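Local coordinates for G protein coupled receptor (Arabidopsis thaliana, PDB 3T33) that may play a role in abscisic acid signalling and, as a LanC-like protein, binds a zinc ion within its all-helical fold, at residues Lys51-Ala56 with Gln96-Glu101; Ala175-Ala180 with Arg199-Glu204; Leu182-His187 with Glu191-Glu196. One frame throughout, in Å; residues are numbered along the deposited sequence.

Contact 1 (Lys51-Ala56 with Gln96-Glu101); sequences KLHRYA and QVTRNE
His53 reaches from helix 45-69 toward the last turn of helix 84-98 and meets Thr98 with the edge of its imidazole. The methyl CG2 of Thr98 lies 3.6 Å from CE1 of His53, near the ring plane, so the methyl abuts the rim of the imidazole and does not sit over a face. CG1 of Val97 approaches the same carbon, CE1 of His53, obliquely and more loosely, at 4.3 Å. Because CG of His53 stands anti to the backbone N (chi1 176°), the ring extends across the gap between two backbones whose nearest CA atoms, those of His53 and Val97, are 9.5 Å apart. In Thr98 the first torsion (67°) sets OG1 between the backbone N and the carbonyl carbon and leaves CG2 to meet the ring. That hydroxyl is engaged within its own helix end: OG1 of Thr98 accepts from the backbone N of Asn100 at 2.9 Å, an ST turn, and also pairs with the carbonyl of Ser94. Arg99, between Thr98 and Asn100, has positive phi as the helix ends, and Asn100 then caps helix 101-118. Asn403 touches both His53 and Val97 and so adjoins the contact. What joins the two helices here is a small surface contact of van der Waals type: a methyl at a ring edge, with the polar group of Thr98 spent on shaping the helix end.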
loop_
_atom_site.group_PDB
_atom_site.type_symbol
_atom_site.label_atom_id
_atom_site.label_comp_id
_atom_site.label_asym_id
_atom_site.label_seq_id
_atom_site.Cartn_x
_atom_site.Cartn_y
_atom_site.Cartn_z
ATOM N N LYS A 51 -12.604 -6.812 -17.524
ATOM C CA LYS A 51 -11.563 -7.746 -17.857
ATOM C C LYS A 51 -10.590 -7.958 -16.692
ATOM O O LYS A 51 -10.228 -9.097 -16.408
ATOM C CB LYS A 51 -10.773 -7.280 -19.072
ATOM C CG LYS A 51 -9.906 -8.357 -19.606
ATOM C CD LYS A 51 -9.137 -7.942 -20.913
ATOM C CE LYS A 51 -10.026 -7.821 -22.136
ATOM N NZ LYS A 51 -10.750 -9.125 -22.467
ATOM N N LEU A 52 -10.151 -6.875 -16.030
ATOM C CA LEU A 52 -9.163 -7.042 -14.945
ATOM C C LEU A 52 -9.804 -7.776 -13.761
ATOM O O LEU A 52 -9.151 -8.535 -13.025
ATOM C CB LEU A 52 -8.701 -5.671 -14.420
ATOM C CG LEU A 52 -7.379 -5.096 -14.831
ATOM C CD1 LEU A 52 -7.112 -5.366 -16.273
ATOM C CD2 LEU A 52 -7.413 -3.639 -14.502
ATOM N N HIS A 53 -11.071 -7.500 -13.564
ATOM C CA HIS A 53 -11.836 -8.161 -12.553
ATOM C C HIS A 53 -11.857 -9.697 -12.749
ATOM O O HIS A 53 -11.564 -10.430 -11.810
ATOM C CB HIS A 53 -13.211 -7.572 -12.493
ATOM C CG HIS A 53 -14.095 -8.269 -11.524
ATOM N ND1 HIS A 53 -13.981 -8.094 -10.157
ATOM C CD2 HIS A 53 -15.121 -9.129 -11.714
ATOM C CE1 HIS A 53 -14.902 -8.825 -9.548
ATOM N NE2 HIS A 53 -15.597 -9.470 -10.468
ATOM N N ARG A 54 -12.091 -10.166 -13.975
ATOM C CA ARG A 54 -12.122 -11.605 -14.250
ATOM C C ARG A 54 -10.777 -12.236 -14.024
ATOM O O ARG A 54 -10.692 -13.320 -13.457
ATOM C CB ARG A 54 -12.618 -11.893 -15.671
ATOM C CG ARG A 54 -14.116 -11.515 -15.830
ATOM C CD ARG A 54 -14.988 -12.566 -15.163
ATOM N NE ARG A 54 -16.164 -12.081 -14.432
ATOM C CZ ARG A 54 -16.871 -12.860 -13.591
ATOM N NH1 ARG A 54 -16.536 -14.146 -13.407
ATOM N NH2 ARG A 54 -17.924 -12.367 -12.943
ATOM N N TYR A 55 -9.726 -11.545 -14.465
ATOM C CA TYR A 55 -8.355 -11.967 -14.217
ATOM C C TYR A 55 -8.059 -12.045 -12.718
ATOM O O TYR A 55 -7.436 -12.967 -12.262
ATOM C CB TYR A 55 -7.358 -10.969 -14.814
ATOM C CG TYR A 55 -6.018 -11.611 -14.939
ATOM C CD1 TYR A 55 -5.862 -12.714 -15.763
ATOM C CD2 TYR A 55 -4.893 -11.135 -14.248
ATOM C CE1 TYR A 55 -4.633 -13.334 -15.916
ATOM C CE2 TYR A 55 -3.638 -11.751 -14.395
ATOM C CZ TYR A 55 -3.528 -12.860 -15.228
ATOM O OH TYR A 55 -2.341 -13.546 -15.422
ATOM N N ALA A 56 -8.471 -11.023 -11.978
ATOM C CA ALA A 56 -8.177 -10.973 -10.578
ATOM C C ALA A 56 -8.866 -12.160 -9.891
ATOM O O ALA A 56 -8.269 -12.779 -8.995
ATOM C CB ALA A 56 -8.611 -9.651 -9.970
ATOM N N GLN A 96 -15.534 -6.765 -0.664
ATOM C CA GLN A 96 -15.912 -5.350 -0.705
ATOM C C GLN A 96 -16.361 -4.978 -2.128
ATOM O O GLN A 96 -17.200 -4.077 -2.306
ATOM C CB GLN A 96 -14.709 -4.470 -0.363
ATOM C CG GLN A 96 -14.437 -4.167 1.108
ATOM C CD GLN A 96 -13.345 -3.018 1.247
ATOM O OE1 GLN A 96 -12.263 -3.068 0.603
ATOM N NE2 GLN A 96 -13.648 -1.982 2.064
ATOM N N VAL A 97 -15.753 -5.651 -3.120
ATOM C CA VAL A 97 -15.980 -5.364 -4.524
ATOM C C VAL A 97 -17.207 -6.149 -5.045
ATOM O O VAL A 97 -18.026 -5.579 -5.742
ATOM C CB VAL A 97 -14.732 -5.688 -5.402
ATOM C CG1 VAL A 97 -15.025 -5.468 -6.875
ATOM C CG2 VAL A 97 -13.585 -4.800 -5.046
ATOM N N THR A 98 -17.312 -7.435 -4.701
ATOM C CA THR A 98 -18.268 -8.315 -5.326
ATOM C C THR A 98 -19.479 -8.467 -4.430
ATOM O O THR A 98 -20.519 -8.879 -4.891
ATOM C CB THR A 98 -17.702 -9.751 -5.579
ATOM O OG1 THR A 98 -17.447 -10.438 -4.329
ATOM C CG2 THR A 98 -16.435 -9.758 -6.423
ATOM N N ARG A 99 -19.343 -8.150 -3.138
ATOM C CA ARG A 99 -20.322 -8.543 -2.114
ATOM C C ARG A 99 -20.611 -10.057 -2.045
ATOM O O ARG A 99 -21.641 -10.445 -1.557
ATOM C CB ARG A 99 -21.658 -7.780 -2.244
ATOM C CG ARG A 99 -21.636 -6.230 -2.415
ATOM C CD ARG A 99 -20.523 -5.538 -1.721
ATOM N NE ARG A 99 -20.776 -5.327 -0.305
ATOM C CZ ARG A 99 -20.267 -4.298 0.373
ATOM N NH1 ARG A 99 -19.499 -3.393 -0.247
ATOM N NH2 ARG A 99 -20.543 -4.160 1.665
ATOM N N ASN A 100 -19.727 -10.902 -2.562
ATOM C CA ASN A 100 -19.798 -12.369 -2.342
ATOM C C ASN A 100 -19.556 -12.711 -0.831
ATOM O O ASN A 100 -18.419 -12.590 -0.339
ATOM C CB ASN A 100 -18.717 -13.026 -3.209
ATOM C CG ASN A 100 -18.898 -14.541 -3.405
ATOM O OD1 ASN A 100 -19.598 -15.222 -2.647
ATOM N ND2 ASN A 100 -18.235 -15.069 -4.449
ATOM N N GLU A 101 -20.618 -13.122 -0.119
ATOM C CA GLU A 101 -20.542 -13.381 1.325
ATOM C C GLU A 101 -19.694 -14.597 1.580
ATOM O O GLU A 101 -19.183 -14.756 2.682
ATOM C CB GLU A 101 -21.913 -13.517 2.039
ATOM C CG GLU A 101 -23.041 -12.458 1.663
ATOM C CD GLU A 101 -23.038 -11.092 2.447
ATOM O OE1 GLU A 101 -22.573 -11.026 3.635
ATOM O OE2 GLU A 101 -23.555 -10.080 1.861
#

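Contact 2 (Ala175-Ala180 with Arg199-Glu204); sequences AGYLWA and RSVVEE
The Tyr177 ring meets Val201 at its edge: CG2 of Val201 lies near the ring plane, 4.2 Å from CE2 of Tyr177, and the two side chains cross at about a right angle. Val124 and Leu162, from loops, also touch Tyr177, and Leu162 touches Val201 as well. Beside the ring, Leu178 takes the other methyl of Val201, with CB of Leu178 4.3 Å from CG1 of Val201. The tip of Leu178 goes on to Val202, where CD2 of Leu178 and CG2 of Val202 approach to 3.9 Å. CG of Leu178 is anti to the backbone N (chi1 172°), which places CD2 against that methyl of Val202. The helical segments run nearly antiparallel, at 155°, with their axes 10.1 Å apart at closest approach. Helix 236-244 adjoins this seam, Val242 touching Leu178 and Leu243 touching Val202. Arg199 has polar partners of its own: its NE forms a salt bridge to OE2 of Glu203 at 3.0 Å, one turn on, and NH2 of Arg199 forms another with Glu252. Neither bond runs between the two segments. All four residues that meet across the helices are buried, and they meet through carbon alone, so the association rests on hydrophobic burial: one valine methyl at a ring edge and aliphatic contacts of Leu178 with Val201 and Val202.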
loop_
_atom_site.group_PDB
_atom_site.type_symbol
_atom_site.label_atom_id
_atom_site.label_comp_id
_atom_site.label_asym_id
_atom_site.label_seq_id
_atom_site.Cartn_x
_atom_site.Cartn_y
_atom_site.Cartn_z
ATOM N N ALA A 175 4.332 3.475 14.398
ATOM C CA ALA A 175 3.488 3.999 13.319
ATOM C C ALA A 175 2.574 2.840 12.831
ATOM O O ALA A 175 1.369 3.025 12.666
ATOM C CB ALA A 175 4.340 4.573 12.163
ATOM N N GLY A 176 3.155 1.648 12.726
ATOM C CA GLY A 176 2.472 0.409 12.384
ATOM C C GLY A 176 1.322 -0.039 13.271
ATOM O O GLY A 176 0.275 -0.496 12.774
ATOM N N TYR A 177 1.497 0.059 14.588
ATOM C CA TYR A 177 0.422 -0.300 15.478
ATOM C C TYR A 177 -0.647 0.803 15.363
ATOM O O TYR A 177 -1.856 0.563 15.387
ATOM C CB TYR A 177 0.988 -0.385 16.895
ATOM C CG TYR A 177 -0.091 -0.287 17.927
ATOM C CD1 TYR A 177 -0.860 -1.409 18.263
ATOM C CD2 TYR A 177 -0.360 0.890 18.556
ATOM C CE1 TYR A 177 -1.884 -1.334 19.206
ATOM C CE2 TYR A 177 -1.430 0.978 19.553
ATOM C CZ TYR A 177 -2.162 -0.140 19.854
ATOM O OH TYR A 177 -3.230 -0.095 20.747
ATOM N N LEU A 178 -0.190 2.041 15.306
ATOM C CA LEU A 178 -1.088 3.197 15.294
ATOM C C LEU A 178 -1.931 3.185 13.997
ATOM O O LEU A 178 -3.137 3.463 14.030
ATOM C CB LEU A 178 -0.249 4.474 15.318
ATOM C CG LEU A 178 -0.979 5.809 15.110
ATOM C CD1 LEU A 178 -2.107 5.958 16.181
ATOM C CD2 LEU A 178 0.014 6.961 15.163
ATOM N N TRP A 179 -1.277 2.860 12.872
ATOM C CA TRP A 179 -2.008 2.602 11.621
ATOM C C TRP A 179 -3.236 1.626 11.796
ATOM O O TRP A 179 -4.339 1.968 11.373
ATOM C CB TRP A 179 -1.046 2.159 10.491
ATOM C CG TRP A 179 -1.647 2.340 9.062
ATOM C CD1 TRP A 179 -1.339 3.331 8.146
ATOM C CD2 TRP A 179 -2.668 1.520 8.434
ATOM N NE1 TRP A 179 -2.068 3.159 6.996
ATOM C CE2 TRP A 179 -2.907 2.071 7.145
ATOM C CE3 TRP A 179 -3.381 0.367 8.831
ATOM C CZ2 TRP A 179 -3.860 1.495 6.215
ATOM C CZ3 TRP A 179 -4.318 -0.227 7.916
ATOM C CH2 TRP A 179 -4.532 0.360 6.603
ATOM N N ALA A 180 -3.042 0.503 12.498
ATOM C CA ALA A 180 -4.100 -0.483 12.763
ATOM C C ALA A 180 -5.254 0.089 13.535
ATOM O O ALA A 180 -6.423 -0.290 13.293
ATOM C CB ALA A 180 -3.550 -1.701 13.530
ATOM N N ARG A 199 -3.518 8.806 20.904
ATOM C CA ARG A 199 -2.796 10.069 21.172
ATOM C C ARG A 199 -1.459 9.839 21.912
ATOM O O ARG A 199 -0.414 10.417 21.557
ATOM C CB ARG A 199 -3.703 11.018 21.926
ATOM C CG ARG A 199 -3.072 12.394 22.215
ATOM C CD ARG A 199 -2.593 13.115 20.941
ATOM N NE ARG A 199 -1.761 14.245 21.304
ATOM C CZ ARG A 199 -1.175 15.087 20.474
ATOM N NH1 ARG A 199 -1.324 14.979 19.146
ATOM N NH2 ARG A 199 -0.434 16.065 21.000
ATOM N N SER A 200 -1.442 8.895 22.852
ATOM C CA SER A 200 -0.207 8.647 23.584
ATOM C C SER A 200 0.862 8.111 22.674
ATOM O O SER A 200 2.030 8.425 22.827
ATOM C CB SER A 200 -0.443 7.662 24.738
ATOM O OG SER A 200 0.657 6.760 24.707
ATOM N N VAL A 201 0.475 7.282 21.705
ATOM C CA VAL A 201 1.480 6.731 20.760
ATOM C C VAL A 201 2.018 7.844 19.869
ATOM O O VAL A 201 3.210 7.896 19.563
ATOM C CB VAL A 201 0.902 5.505 19.939
ATOM C CG1 VAL A 201 1.893 4.916 18.983
ATOM C CG2 VAL A 201 0.418 4.464 20.883
ATOM N N VAL A 202 1.132 8.764 19.501
ATOM C CA VAL A 202 1.504 9.937 18.716
ATOM C C VAL A 202 2.566 10.789 19.489
ATOM O O VAL A 202 3.608 11.173 18.929
ATOM C CB VAL A 202 0.237 10.821 18.350
ATOM C CG1 VAL A 202 0.676 12.214 17.809
ATOM C CG2 VAL A 202 -0.670 10.087 17.318
ATOM N N GLU A 203 2.294 11.082 20.764
ATOM C CA GLU A 203 3.221 11.910 21.543
ATOM C C GLU A 203 4.583 11.237 21.701
ATOM O O GLU A 203 5.616 11.875 21.491
ATOM C CB GLU A 203 2.602 12.316 22.864
ATOM C CG GLU A 203 1.429 13.265 22.683
ATOM C CD GLU A 203 0.658 13.420 23.945
ATOM O OE1 GLU A 203 1.078 12.764 24.918
ATOM O OE2 GLU A 203 -0.359 14.180 23.975
ATOM N N GLU A 204 4.597 9.926 21.872
ATOM C CA GLU A 204 5.878 9.214 21.896
ATOM C C GLU A 204 6.556 9.294 20.578
ATOM O O GLU A 204 7.788 9.305 20.503
ATOM C CB GLU A 204 5.726 7.768 22.331
ATOM C CG GLU A 204 6.977 6.879 22.199
ATOM C CD GLU A 204 8.244 7.293 23.088
ATOM O OE1 GLU A 204 8.105 8.062 24.068
ATOM O OE2 GLU A 204 9.377 6.804 22.795
#

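Contact 3 (Leu182-His187 with Glu191-Glu196)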
loop_
_atom_site.group_PDB
_atom_site.type_symbol
_atom_site.label_atom_id
_atom_site.label_comp_id
_atom_site.label_asym_id
_atom_site.label_seq_id
_atom_site.Cartn_x
_atom_site.Cartn_y
_atom_site.Cartn_z
ATOM N N LEU A 182 -6.082 3.362 13.638
ATOM C CA LEU A 182 -6.795 4.258 12.708
ATOM C C LEU A 182 -7.672 3.448 11.762
ATOM O O LEU A 182 -8.803 3.729 11.614
ATOM C CB LEU A 182 -5.813 5.086 11.946
ATOM C CG LEU A 182 -5.021 6.058 12.840
ATOM C CD1 LEU A 182 -3.829 6.613 12.124
ATOM C CD2 LEU A 182 -5.961 7.199 13.398
ATOM N N PHE A 183 -7.151 2.356 11.247
ATOM C CA PHE A 183 -7.884 1.496 10.358
ATOM C C PHE A 183 -9.131 0.896 11.031
ATOM O O PHE A 183 -10.245 0.952 10.495
ATOM C CB PHE A 183 -6.942 0.375 9.893
ATOM C CG PHE A 183 -7.632 -0.744 9.164
ATOM C CD1 PHE A 183 -8.216 -1.798 9.879
ATOM C CD2 PHE A 183 -7.687 -0.755 7.744
ATOM C CE1 PHE A 183 -8.874 -2.894 9.202
ATOM C CE2 PHE A 183 -8.305 -1.859 7.044
ATOM C CZ PHE A 183 -8.896 -2.934 7.772
ATOM N N LEU A 184 -8.949 0.354 12.221
ATOM C CA LEU A 184 -10.062 -0.199 12.956
ATOM C C LEU A 184 -11.151 0.841 13.216
ATOM O O LEU A 184 -12.367 0.587 12.966
ATOM C CB LEU A 184 -9.597 -0.819 14.268
ATOM C CG LEU A 184 -10.720 -1.484 15.045
ATOM C CD1 LEU A 184 -11.477 -2.481 14.199
ATOM C CD2 LEU A 184 -10.199 -2.185 16.319
ATOM N N ASN A 185 -10.735 2.008 13.711
ATOM C CA ASN A 185 -11.705 3.075 14.059
ATOM C C ASN A 185 -12.478 3.627 12.824
ATOM O O ASN A 185 -13.685 3.815 12.860
ATOM C CB ASN A 185 -11.013 4.214 14.875
ATOM C CG ASN A 185 -10.768 3.819 16.417
ATOM O OD1 ASN A 185 -10.994 2.684 16.851
ATOM N ND2 ASN A 185 -10.348 4.775 17.200
ATOM N N LYS A 186 -11.754 3.905 11.760
ATOM C CA LYS A 186 -12.349 4.406 10.525
ATOM C C LYS A 186 -13.444 3.440 10.023
ATOM O O LYS A 186 -14.577 3.855 9.783
ATOM C CB LYS A 186 -11.211 4.563 9.493
ATOM C CG LYS A 186 -11.639 4.721 8.029
ATOM C CD LYS A 186 -11.607 6.198 7.588
ATOM C CE LYS A 186 -11.370 6.375 6.068
ATOM N NZ LYS A 186 -10.637 7.661 5.769
ATOM N N HIS A 187 -13.109 2.158 9.927
ATOM C CA HIS A 187 -13.995 1.140 9.436
ATOM C C HIS A 187 -15.208 0.854 10.287
ATOM O O HIS A 187 -16.323 0.737 9.739
ATOM C CB HIS A 187 -13.243 -0.161 9.168
ATOM C CG HIS A 187 -12.433 -0.139 7.907
ATOM N ND1 HIS A 187 -12.742 -0.921 6.815
ATOM C CD2 HIS A 187 -11.354 0.604 7.545
ATOM C CE1 HIS A 187 -11.873 -0.685 5.844
ATOM N NE2 HIS A 187 -11.018 0.231 6.264
ATOM N N GLU A 191 -15.076 4.802 18.210
ATOM C CA GLU A 191 -13.861 4.887 19.024
ATOM C C GLU A 191 -13.647 3.493 19.635
ATOM O O GLU A 191 -13.808 3.303 20.834
ATOM C CB GLU A 191 -13.999 5.964 20.102
ATOM C CG GLU A 191 -12.801 5.978 21.012
ATOM C CD GLU A 191 -12.675 7.206 21.935
ATOM O OE1 GLU A 191 -13.589 8.006 22.098
ATOM O OE2 GLU A 191 -11.595 7.378 22.495
ATOM N N SER A 192 -13.322 2.528 18.784
ATOM C CA SER A 192 -13.204 1.141 19.189
ATOM C C SER A 192 -11.931 1.029 20.046
ATOM O O SER A 192 -11.957 0.467 21.146
ATOM C CB SER A 192 -13.143 0.196 17.961
ATOM O OG SER A 192 -14.256 0.383 17.079
ATOM N N ILE A 193 -10.836 1.553 19.489
ATOM C CA ILE A 193 -9.593 1.767 20.186
ATOM C C ILE A 193 -9.612 3.187 20.774
ATOM O O ILE A 193 -10.078 4.144 20.147
ATOM C CB ILE A 193 -8.354 1.644 19.296
ATOM C CG1 ILE A 193 -8.368 0.373 18.464
ATOM C CG2 ILE A 193 -7.058 1.646 20.214
ATOM C CD1 ILE A 193 -8.541 -0.849 19.262
ATOM N N SER A 194 -9.025 3.318 21.958
ATOM C CA SER A 194 -9.234 4.504 22.762
ATOM C C SER A 194 -8.469 5.634 22.156
ATOM O O SER A 194 -7.304 5.448 21.820
ATOM C CB SER A 194 -8.746 4.255 24.208
ATOM O OG SER A 194 -8.691 5.497 24.908
ATOM N N SER A 195 -9.098 6.800 22.009
ATOM C CA SER A 195 -8.385 7.966 21.494
ATOM C C SER A 195 -7.180 8.370 22.390
ATOM O O SER A 195 -6.102 8.721 21.867
ATOM C CB SER A 195 -9.365 9.108 21.301
ATOM O OG SER A 195 -8.775 10.199 20.662
ATOM N N GLU A 196 -7.305 8.252 23.721
ATOM C CA GLU A 196 -6.124 8.496 24.646
ATOM C C GLU A 196 -4.930 7.580 24.408
ATOM O O GLU A 196 -3.735 8.019 24.429
ATOM C CB GLU A 196 -6.544 8.509 26.104
ATOM C CG GLU A 196 -5.399 8.790 27.158
ATOM C CD GLU A 196 -4.666 7.531 27.479
ATOM O OE1 GLU A 196 -5.306 6.480 27.354
ATOM O OE2 GLU A 196 -3.434 7.572 27.738
#
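OD1 of Asn185 is gripped by two consecutive backbone amides of the loop before helix 195-212. The N-H of Ile193 points almost straight at it, 2.9 Å from N to OD1 of Asn185, in the carbonyl plane and on a lone pair; the N-H of Ser192 adds a weak, bent bond. The other half of the amide works in the reverse direction: ND2 of Asn185 donates to the carbonyl O of Ile193 at 3.0 Å and 175°, with that oxygen in the amide plane. Together the bonds fix the rotation of the amide and tell its O from its N. CG of Asn185 lies beside the backbone N (chi1 -77°), which swings the amide over to the loop. CD2 of Leu184 packs on CD1 of Ile193 at 3.6 Å, the side chains crossing at about a right angle; Phe157 touches Leu184 and Ile193, and Leu154 touches Leu184 and Ser192. Glu191 OE2 accepts from Ser195 N at 2.6 Å, and Ser194 occupies the N-cap position of helix 195-212. This antiparallel helical hairpin, its loop tied back to the first helix by an asparagine, belongs to the alpha/alpha toroid of the LanC-like family.

Contact 1 comes first along the chain and joins helices 45-69 and 84-98; contacts 2 and 3 follow and share helices 174-188 and 195-212. Contact 3 is nested inside the loop that contact 2 closes: contact 2 joins the two helices, while contact 3 ties the loop leading into helix 195-212 to helix 174-188. Their centres are about 11 Å apart, and they touch where OH of Tyr177 packs on CG2 of Ile193 at 4.2 Å. Between centres, contact 1 lies about 33 Å from contact 2, across the middle of the chain, and about 28 Å from contact 3. The contacts thus hold successive helices of the toroid together, away from the zinc ion bound by Cys288, Cys333 and His334.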